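Local coordinates for protein aminotransferase, classes I and II (Silicibacter pomeroyi DSS-3, PDB 3H14) that probably catalyses amino-group transfer from L-aspartate to 2-oxoglutarate, giving oxaloacetate and L-glutamate, with pyridoxal 5'-phosphate as cofactor, at residues S9-F14 against L132-L137; F14-V19 against A341-L346; A110-G115 against S196-E201. One frame throughout, in Å; residues are numbered along the deposited sequence. Where two conformers were deposited one is given.

Interaction 1 (S9-F14 against L132-L137)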
loop_
_atom_site.group_PDB
_atom_site.type_symbol
_atom_site.label_atom_id
_atom_site.label_comp_id
_atom_site.label_asym_id
_atom_site.label_seq_id
_atom_site.Cartn_x
_atom_site.Cartn_y
_atom_site.Cartn_z
ATOM N N SER A 9 -12.559 -12.067 -15.636
ATOM C CA SER A 9 -13.551 -11.605 -14.642
ATOM C C SER A 9 -13.619 -12.432 -13.345
ATOM O O SER A 9 -14.273 -12.019 -12.384
ATOM C CB SER A 9 -14.978 -11.576 -15.248
ATOM O OG SER A 9 -15.626 -12.841 -15.186
ATOM N N ALA A 10 -12.997 -13.605 -13.331
ATOM C CA ALA A 10 -13.084 -14.496 -12.197
ATOM C C ALA A 10 -11.990 -14.113 -11.183
ATOM O O ALA A 10 -11.138 -14.929 -10.850
ATOM C CB ALA A 10 -12.939 -15.929 -12.657
ATOM N N VAL A 11 -12.003 -12.848 -10.742
ATOM C CA VAL A 11 -11.133 -12.398 -9.673
ATOM C C VAL A 11 -11.710 -12.884 -8.366
ATOM O O VAL A 11 -12.904 -13.133 -8.263
ATOM C CB VAL A 11 -10.968 -10.867 -9.590
ATOM C CG1 VAL A 11 -10.069 -10.333 -10.731
ATOM C CG2 VAL A 11 -12.317 -10.186 -9.560
ATOM N N ASP A 12 -10.824 -13.002 -7.378
ATOM C CA ASP A 12 -11.119 -13.569 -6.047
ATOM C C ASP A 12 -11.721 -12.524 -5.095
ATOM O O ASP A 12 -11.197 -11.414 -5.003
ATOM C CB ASP A 12 -9.821 -14.022 -5.383
ATOM C CG ASP A 12 -9.084 -15.122 -6.139
ATOM O OD1 ASP A 12 -9.703 -15.929 -6.870
ATOM O OD2 ASP A 12 -7.844 -15.193 -5.943
ATOM N N PRO A 13 -12.779 -12.881 -4.344
ATOM C CA PRO A 13 -13.367 -11.957 -3.342
ATOM C C PRO A 13 -12.434 -11.835 -2.146
ATOM O O PRO A 13 -11.801 -12.823 -1.775
ATOM C CB PRO A 13 -14.651 -12.655 -2.919
ATOM C CG PRO A 13 -14.350 -14.081 -3.085
ATOM C CD PRO A 13 -13.451 -14.183 -4.330
ATOM N N PHE A 14 -12.343 -10.647 -1.566
ATOM C CA PHE A 14 -11.374 -10.391 -0.518
ATOM C C PHE A 14 -11.842 -11.004 0.781
ATOM O O PHE A 14 -12.949 -10.738 1.235
ATOM C CB PHE A 14 -11.113 -8.895 -0.360
ATOM C CG PHE A 14 -10.238 -8.311 -1.451
ATOM C CD1 PHE A 14 -9.344 -9.118 -2.172
ATOM C CD2 PHE A 14 -10.294 -6.961 -1.741
ATOM C CE1 PHE A 14 -8.541 -8.580 -3.175
ATOM C CE2 PHE A 14 -9.489 -6.418 -2.719
ATOM C CZ PHE A 14 -8.610 -7.232 -3.442
ATOM N N LEU A 132 -3.693 -7.522 -12.293
ATOM C CA LEU A 132 -2.963 -8.202 -13.376
ATOM C C LEU A 132 -3.795 -9.240 -14.114
ATOM O O LEU A 132 -3.899 -9.236 -15.347
ATOM C CB LEU A 132 -1.669 -8.796 -12.846
ATOM C CG LEU A 132 -0.563 -7.784 -12.539
ATOM C CD1 LEU A 132 0.482 -8.362 -11.553
ATOM C CD2 LEU A 132 0.157 -7.296 -13.820
ATOM N N ARG A 133 -4.484 -10.094 -13.362
ATOM C CA ARG A 133 -5.348 -11.107 -13.956
ATOM C C ARG A 133 -6.536 -10.487 -14.716
ATOM O O ARG A 133 -6.917 -10.960 -15.808
ATOM C CB ARG A 133 -5.892 -11.995 -12.820
ATOM C CG ARG A 133 -6.491 -13.283 -13.263
ATOM C CD ARG A 133 -7.182 -14.070 -12.091
ATOM N NE ARG A 133 -7.835 -15.288 -12.591
ATOM C CZ ARG A 133 -8.974 -15.294 -13.286
ATOM N NH1 ARG A 133 -9.603 -14.149 -13.519
ATOM N NH2 ARG A 133 -9.485 -16.442 -13.726
ATOM N N ALA A 134 -7.138 -9.466 -14.118
ATOM C CA ALA A 134 -8.281 -8.737 -14.713
ATOM C C ALA A 134 -7.968 -8.124 -16.080
ATOM O O ALA A 134 -8.866 -7.948 -16.907
ATOM C CB ALA A 134 -8.766 -7.643 -13.777
ATOM N N LEU A 135 -6.699 -7.828 -16.289
ATOM C CA LEU A 135 -6.190 -7.274 -17.552
ATOM C C LEU A 135 -5.636 -8.318 -18.546
ATOM O O LEU A 135 -5.065 -7.969 -19.605
ATOM C CB LEU A 135 -5.094 -6.266 -17.215
ATOM C CG LEU A 135 -5.638 -5.003 -16.544
ATOM C CD1 LEU A 135 -4.455 -4.072 -16.128
ATOM C CD2 LEU A 135 -6.607 -4.250 -17.416
ATOM N N GLY A 136 -5.785 -9.600 -18.214
ATOM C CA GLY A 136 -5.246 -10.677 -19.018
ATOM C C GLY A 136 -3.763 -10.894 -18.906
ATOM O O GLY A 136 -3.133 -11.491 -19.793
ATOM N N LEU A 137 -3.171 -10.441 -17.821
ATOM C CA LEU A 137 -1.764 -10.641 -17.599
ATOM C C LEU A 137 -1.627 -11.776 -16.556
ATOM O O LEU A 137 -2.619 -12.256 -15.995
ATOM C CB LEU A 137 -1.099 -9.353 -17.106
ATOM C CG LEU A 137 -1.356 -8.107 -17.947
ATOM C CD1 LEU A 137 -0.754 -6.895 -17.272
ATOM C CD2 LEU A 137 -0.811 -8.320 -19.434
#
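An inverse gamma turn centred on Ala-10 lies against the side chain of Arg-133, at the C-terminal end of helix 126-134. Within the turn, Val-11 N makes a weak bond to Ser-9 O. The guanidinium meets the turn with one face. Ala-10 O sits 3.1 Å above its plane, offset toward the rim, and is 3.2 Å from NH1 of Arg-133. The angle is too poor for a hydrogen bond. The attraction between this carbonyl oxygen and the positive group is therefore likely to be mainly electrostatic. The methyl CB of Ala-10 lies 3.7 Å from NH2 of Arg-133. CG of the arginine is anti to the backbone N (chi1 -164°) and the chain is extended from CG to NE, which carries the guanidinium out to the turn. NH1 donates to Ser-7 O, just before the turn. An alanine in place of Arg-133 would probably leave Ser-7 O without this donor and Ala-10 O without the charge beneath it, so that the N-terminal arm could shift more easily. A looser apolar touch lies beside this, where CG1 of Val-11 is 4.3 Å from CB of Ala-134. The contact is at the surface. The helix ends here in a Schellman motif: Leu-137 N bonds to Leu-132 O, Gly-136 N bonds to Arg-133 O, and Gly-136 is the C-prime residue with positive phi.

Interaction 2 (F14-V19 against A341-L346)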
loop_
_atom_site.group_PDB
_atom_site.type_symbol
_atom_site.label_atom_id
_atom_site.label_comp_id
_atom_site.label_asym_id
_atom_site.label_seq_id
_atom_site.Cartn_x
_atom_site.Cartn_y
_atom_site.Cartn_z
ATOM N N PHE A 14 -12.343 -10.647 -1.566
ATOM C CA PHE A 14 -11.374 -10.391 -0.518
ATOM C C PHE A 14 -11.842 -11.004 0.781
ATOM O O PHE A 14 -12.949 -10.738 1.235
ATOM C CB PHE A 14 -11.113 -8.895 -0.360
ATOM C CG PHE A 14 -10.238 -8.311 -1.451
ATOM C CD1 PHE A 14 -9.344 -9.118 -2.172
ATOM C CD2 PHE A 14 -10.294 -6.961 -1.741
ATOM C CE1 PHE A 14 -8.541 -8.580 -3.175
ATOM C CE2 PHE A 14 -9.489 -6.418 -2.719
ATOM C CZ PHE A 14 -8.610 -7.232 -3.442
ATOM N N ILE A 15 -10.984 -11.839 1.352
ATOM C CA ILE A 15 -11.295 -12.585 2.565
ATOM C C ILE A 15 -11.640 -11.637 3.693
ATOM O O ILE A 15 -12.413 -12.008 4.579
ATOM C CB ILE A 15 -10.107 -13.524 2.991
ATOM C CG1 ILE A 15 -9.852 -14.620 1.940
ATOM C CG2 ILE A 15 -10.342 -14.135 4.353
ATOM C CD1 ILE A 15 -11.079 -15.437 1.572
ATOM N N VAL A 16 -11.095 -10.409 3.655
ATOM C CA VAL A 16 -11.322 -9.442 4.741
ATOM C C VAL A 16 -12.785 -8.980 4.849
ATOM O O VAL A 16 -13.177 -8.399 5.863
ATOM C CB VAL A 16 -10.352 -8.221 4.669
ATOM C CG1 VAL A 16 -10.681 -7.291 3.506
ATOM C CG2 VAL A 16 -10.334 -7.456 6.019
HETATM N N MSE A 17 -13.586 -9.281 3.824
HETATM C CA MSE A 17 -15.002 -8.899 3.774
HETATM C C MSE A 17 -15.829 -9.591 4.855
HETATM O O MSE A 17 -16.774 -9.007 5.368
HETATM C CB MSE A 17 -15.590 -9.210 2.390
HETATM C CG MSE A 17 -14.892 -8.470 1.227
HETATM SE SE MSE A 17 -15.160 -6.544 1.320
HETATM C CE MSE A 17 -13.588 -5.840 0.359
ATOM N N ASP A 18 -15.482 -10.822 5.210
ATOM C CA ASP A 18 -16.138 -11.489 6.351
ATOM C C ASP A 18 -16.069 -10.628 7.635
ATOM O O ASP A 18 -17.092 -10.358 8.253
ATOM C CB ASP A 18 -15.507 -12.848 6.674
ATOM C CG ASP A 18 -15.685 -13.882 5.575
ATOM O OD1 ASP A 18 -16.077 -13.537 4.421
ATOM O OD2 ASP A 18 -15.373 -15.058 5.884
ATOM N N VAL A 19 -14.859 -10.219 8.025
ATOM C CA VAL A 19 -14.669 -9.437 9.259
ATOM C C VAL A 19 -15.286 -8.031 9.158
ATOM O O VAL A 19 -15.959 -7.604 10.075
ATOM C CB VAL A 19 -13.174 -9.346 9.704
ATOM C CG1 VAL A 19 -12.351 -8.484 8.759
ATOM C CG2 VAL A 19 -13.067 -8.789 11.130
ATOM N N ALA A 341 -11.257 -5.785 15.209
ATOM C CA ALA A 341 -11.235 -6.250 13.815
ATOM C C ALA A 341 -9.805 -6.281 13.320
ATOM O O ALA A 341 -9.121 -5.328 13.457
ATOM C CB ALA A 341 -12.089 -5.329 12.896
ATOM N N VAL A 342 -9.379 -7.431 12.832
ATOM C CA VAL A 342 -8.049 -7.622 12.275
ATOM C C VAL A 342 -8.209 -8.377 10.968
ATOM O O VAL A 342 -9.262 -8.958 10.713
ATOM C CB VAL A 342 -7.110 -8.369 13.259
ATOM C CG1 VAL A 342 -7.064 -7.623 14.622
ATOM C CG2 VAL A 342 -7.515 -9.814 13.409
ATOM N N THR A 343 -7.160 -8.414 10.145
ATOM C CA THR A 343 -7.262 -8.997 8.806
ATOM C C THR A 343 -6.492 -10.306 8.682
ATOM O O THR A 343 -5.293 -10.320 8.911
ATOM C CB THR A 343 -6.657 -8.057 7.749
ATOM O OG1 THR A 343 -7.299 -6.765 7.839
ATOM C CG2 THR A 343 -6.869 -8.654 6.360
ATOM N N PRO A 344 -7.158 -11.376 8.259
ATOM C CA PRO A 344 -6.400 -12.593 8.038
ATOM C C PRO A 344 -5.349 -12.415 6.930
ATOM O O PRO A 344 -5.555 -11.620 6.006
ATOM C CB PRO A 344 -7.449 -13.594 7.582
ATOM C CG PRO A 344 -8.734 -13.029 7.935
ATOM C CD PRO A 344 -8.597 -11.573 8.031
ATOM N N GLY A 345 -4.251 -13.161 7.024
ATOM C CA GLY A 345 -3.182 -13.075 6.063
ATOM C C GLY A 345 -3.457 -13.629 4.675
ATOM O O GLY A 345 -2.700 -13.314 3.751
ATOM N N LEU A 346 -4.530 -14.419 4.506
ATOM C CA LEU A 346 -4.785 -15.104 3.235
ATOM C C LEU A 346 -4.858 -14.172 2.004
ATOM O O LEU A 346 -4.373 -14.548 0.930
ATOM C CB LEU A 346 -6.046 -15.960 3.313
ATOM C CG LEU A 346 -5.938 -17.179 4.226
ATOM C CD1 LEU A 346 -6.521 -16.839 5.614
ATOM C CD2 LEU A 346 -6.639 -18.370 3.611
#
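Apolar side chains of Ile-15, Val-16 and Val-19 carry most of this contact with residues 341-346, at the end of strand 340-344 and just after it. CG2 of Ile-15 approaches the ring of Pro-344, 4.1 Å from its CG, and the two side chains cross obliquely. CG1 of Ile-15 approaches CB of Leu-346. That leucine has two conformers, so this touch is less certain. Further along, CG2 of Val-19 packs on the methyl CB of Ala-341 at 4.0 Å. Val-16 meets Thr-343 at an angle. Its CG2, anti to the backbone N, lies 3.7 Å from CG2 of Thr-343 and 3.6 Å from OG1 of the same threonine. That last approach is van der Waals contact and not a hydrogen bond.

Apolar groups also cover a backbone oxygen. CG1 and CG2 of Val-19 lie 3.7 Å and 3.8 Å from Val-342 O. This oxygen is buried by the contact and has no polar partner in the model, so the valine covers it without satisfying it.

No hydrogen bond passes between the two segments. The polar links come from residues beside them. Both carboxylate oxygens of Asp-347 are used, OD1 by Ile-15 N and OD2 by Val-16 N, which ties the type I turn from Phe-14 to Met-17 to the chain just after the strand.

The turn leads into helix 17-28, whose first turn packs against strand 340-344. Helix 327-338 borders the same apolar patch: Val-19 touches its Leu-335, and Pro-344 its Ser-327. Asp-18 forms a salt bridge to Arg-328 of that helix. In the small-domain sheet of this fold-type I enzyme, strand 340-344 runs between strand 34-35, parallel to it, and strand 356-360, antiparallel to it.

Interaction 3 (A110-G115 against S196-E201)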
loop_
_atom_site.group_PDB
_atom_site.type_symbol
_atom_site.label_atom_id
_atom_site.label_comp_id
_atom_site.label_asym_id
_atom_site.label_seq_id
_atom_site.Cartn_x
_atom_site.Cartn_y
_atom_site.Cartn_z
ATOM N N ALA A 110 0.862 0.216 -20.557
ATOM C CA ALA A 110 2.040 0.698 -21.253
ATOM C C ALA A 110 3.076 -0.393 -21.424
ATOM O O ALA A 110 3.762 -0.480 -22.444
ATOM C CB ALA A 110 2.646 1.900 -20.479
ATOM N N LEU A 111 3.169 -1.272 -20.431
ATOM C CA LEU A 111 4.318 -2.181 -20.336
ATOM C C LEU A 111 4.096 -3.636 -20.713
ATOM O O LEU A 111 5.068 -4.347 -21.020
ATOM C CB LEU A 111 4.902 -2.062 -18.930
ATOM C CG LEU A 111 5.545 -0.726 -18.552
ATOM C CD1 LEU A 111 5.853 -0.745 -17.095
ATOM C CD2 LEU A 111 6.846 -0.421 -19.338
ATOM N N PHE A 112 2.847 -4.106 -20.727
ATOM C CA PHE A 112 2.626 -5.532 -20.827
ATOM C C PHE A 112 1.531 -5.876 -21.774
ATOM O O PHE A 112 0.567 -5.116 -21.937
ATOM C CB PHE A 112 2.298 -6.155 -19.454
ATOM C CG PHE A 112 3.260 -5.757 -18.377
ATOM C CD1 PHE A 112 4.621 -5.986 -18.537
ATOM C CD2 PHE A 112 2.803 -5.212 -17.193
ATOM C CE1 PHE A 112 5.519 -5.620 -17.539
ATOM C CE2 PHE A 112 3.667 -4.835 -16.216
ATOM C CZ PHE A 112 5.027 -5.034 -16.375
ATOM N N ASP A 113 1.664 -7.071 -22.345
ATOM C CA ASP A 113 0.701 -7.613 -23.287
ATOM C C ASP A 113 0.069 -8.876 -22.716
ATOM O O ASP A 113 0.596 -9.486 -21.770
ATOM C CB ASP A 113 1.453 -7.951 -24.590
ATOM C CG ASP A 113 1.584 -6.760 -25.533
ATOM O OD1 ASP A 113 0.546 -6.127 -25.829
ATOM O OD2 ASP A 113 2.725 -6.499 -26.004
ATOM N N SER A 114 -1.058 -9.274 -23.294
ATOM C CA SER A 114 -1.722 -10.498 -22.902
ATOM C C SER A 114 -0.715 -11.629 -22.687
ATOM O O SER A 114 0.106 -11.912 -23.556
ATOM C CB SER A 114 -2.711 -10.896 -23.966
ATOM O OG SER A 114 -3.629 -9.848 -24.174
ATOM N N GLY A 115 -0.783 -12.226 -21.496
ATOM C CA GLY A 115 0.008 -13.396 -21.133
ATOM C C GLY A 115 1.355 -13.065 -20.540
ATOM O O GLY A 115 2.084 -13.984 -20.179
ATOM N N SER A 196 10.572 -5.265 -16.779
ATOM C CA SER A 196 10.314 -3.847 -16.538
ATOM C C SER A 196 9.974 -3.644 -15.067
ATOM O O SER A 196 9.134 -4.348 -14.543
ATOM C CB SER A 196 9.147 -3.357 -17.396
ATOM O OG SER A 196 9.416 -3.586 -18.759
ATOM N N PHE A 197 10.616 -2.660 -14.452
ATOM C CA PHE A 197 10.589 -2.404 -13.029
ATOM C C PHE A 197 9.568 -1.359 -12.640
ATOM O O PHE A 197 9.608 -0.189 -13.085
ATOM C CB PHE A 197 11.971 -1.979 -12.555
ATOM C CG PHE A 197 12.150 -1.994 -11.049
ATOM C CD1 PHE A 197 12.416 -3.201 -10.375
ATOM C CD2 PHE A 197 12.064 -0.825 -10.307
ATOM C CE1 PHE A 197 12.589 -3.239 -8.993
ATOM C CE2 PHE A 197 12.223 -0.845 -8.914
ATOM C CZ PHE A 197 12.499 -2.067 -8.247
ATOM N N ILE A 198 8.679 -1.761 -11.731
ATOM C CA ILE A 198 7.659 -0.854 -11.193
ATOM C C ILE A 198 7.813 -0.756 -9.688
ATOM O O ILE A 198 7.767 -1.778 -9.009
ATOM C CB ILE A 198 6.269 -1.348 -11.499
ATOM C CG1 ILE A 198 6.075 -1.537 -13.000
ATOM C CG2 ILE A 198 5.214 -0.387 -10.899
ATOM C CD1 ILE A 198 4.841 -2.144 -13.328
ATOM N N SER A 199 8.004 0.477 -9.194
ATOM C CA SER A 199 8.215 0.774 -7.784
ATOM C C SER A 199 6.960 1.422 -7.205
ATOM O O SER A 199 6.551 2.511 -7.621
ATOM C CB SER A 199 9.412 1.698 -7.612
ATOM O OG SER A 199 9.735 1.963 -6.259
ATOM N N ASP A 200 6.347 0.715 -6.249
ATOM C CA ASP A 200 5.150 1.181 -5.545
ATOM C C ASP A 200 5.654 1.937 -4.311
ATOM O O ASP A 200 6.250 1.365 -3.393
ATOM C CB ASP A 200 4.240 -0.017 -5.201
ATOM C CG ASP A 200 3.000 0.375 -4.380
ATOM O OD1 ASP A 200 2.990 1.480 -3.799
ATOM O OD2 ASP A 200 2.054 -0.441 -4.288
ATOM N N GLU A 201 5.459 3.247 -4.322
ATOM C CA GLU A 201 6.001 4.155 -3.318
ATOM C C GLU A 201 4.831 4.851 -2.594
ATOM O O GLU A 201 4.990 5.904 -1.975
ATOM C CB GLU A 201 6.988 5.124 -3.979
ATOM C CG GLU A 201 8.106 4.329 -4.690
ATOM C CD GLU A 201 9.316 5.105 -5.193
ATOM O OE1 GLU A 201 9.357 6.371 -5.146
ATOM O OE2 GLU A 201 10.243 4.395 -5.675
HETATM O O HOH W 1 7.595 -4.036 -20.727
#
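A water bridges Leu-111 and Ser-196. It donates to Leu-111 O at 2.6 Å and is hydrogen-bonded to OG of Ser-196 at 2.7 Å. It thus links the carbonyl at the end of helix 100-111 to the first residue of strand 196-200. The two segments share no direct hydrogen bond.

Apolar groups fill the rest. CD1 of Leu-111 lies 4.1 Å from CD1 of Ile-198, and the two side chains slide past each other in opposite directions. The other branch of Leu-111, CD2, rests near OG of Ser-196. Phe-112 and Ile-198 reach toward each other, tip to tip. CD1 of Ile-198 meets the ring at its edge, near the plane, 4.1 Å from CE2 of Phe-112. One face of that ring is covered from within its own segment, by CB of Leu-111, which stands 3.7 Å above the plane over the centre.

At the far end of the strand, OG of Ser-199 donates to OE2 of Glu-201 at 2.6 Å, on its anti lone pair. Ala-215 N also bonds to this oxygen.

Strand 196-200 runs parallel to both neighbours, 164-168 and 223-227, in the seven-stranded mixed sheet of the large domain, which has helices on both sides. Phe-197 turns its CB away from residues 110-115 and packs on helix 180-192, on the other side of the strand from Leu-111.

How the interactions relate
From the N terminus, residues 9-14 come first, and interaction 1 closes a long loop to the end of helix 126-134. The chain runs on through Phe-14, where the two segments overlap, into interaction 2, which reaches forward over some 320 residues to strand 340-344. Interactions 1 and 2 therefore cross. Interaction 3 joins helix 100-111 to strand 196-200. It crosses interaction 1 and is nested inside the loop closed by interaction 2. Interactions 1 and 3 also touch: Gly-136 O and Gly-115 N probably form a hydrogen bond, and Leu-137 packs on Phe-112. The N-terminal arm thus joins the four-stranded sheet to a helix beside the seven-stranded one.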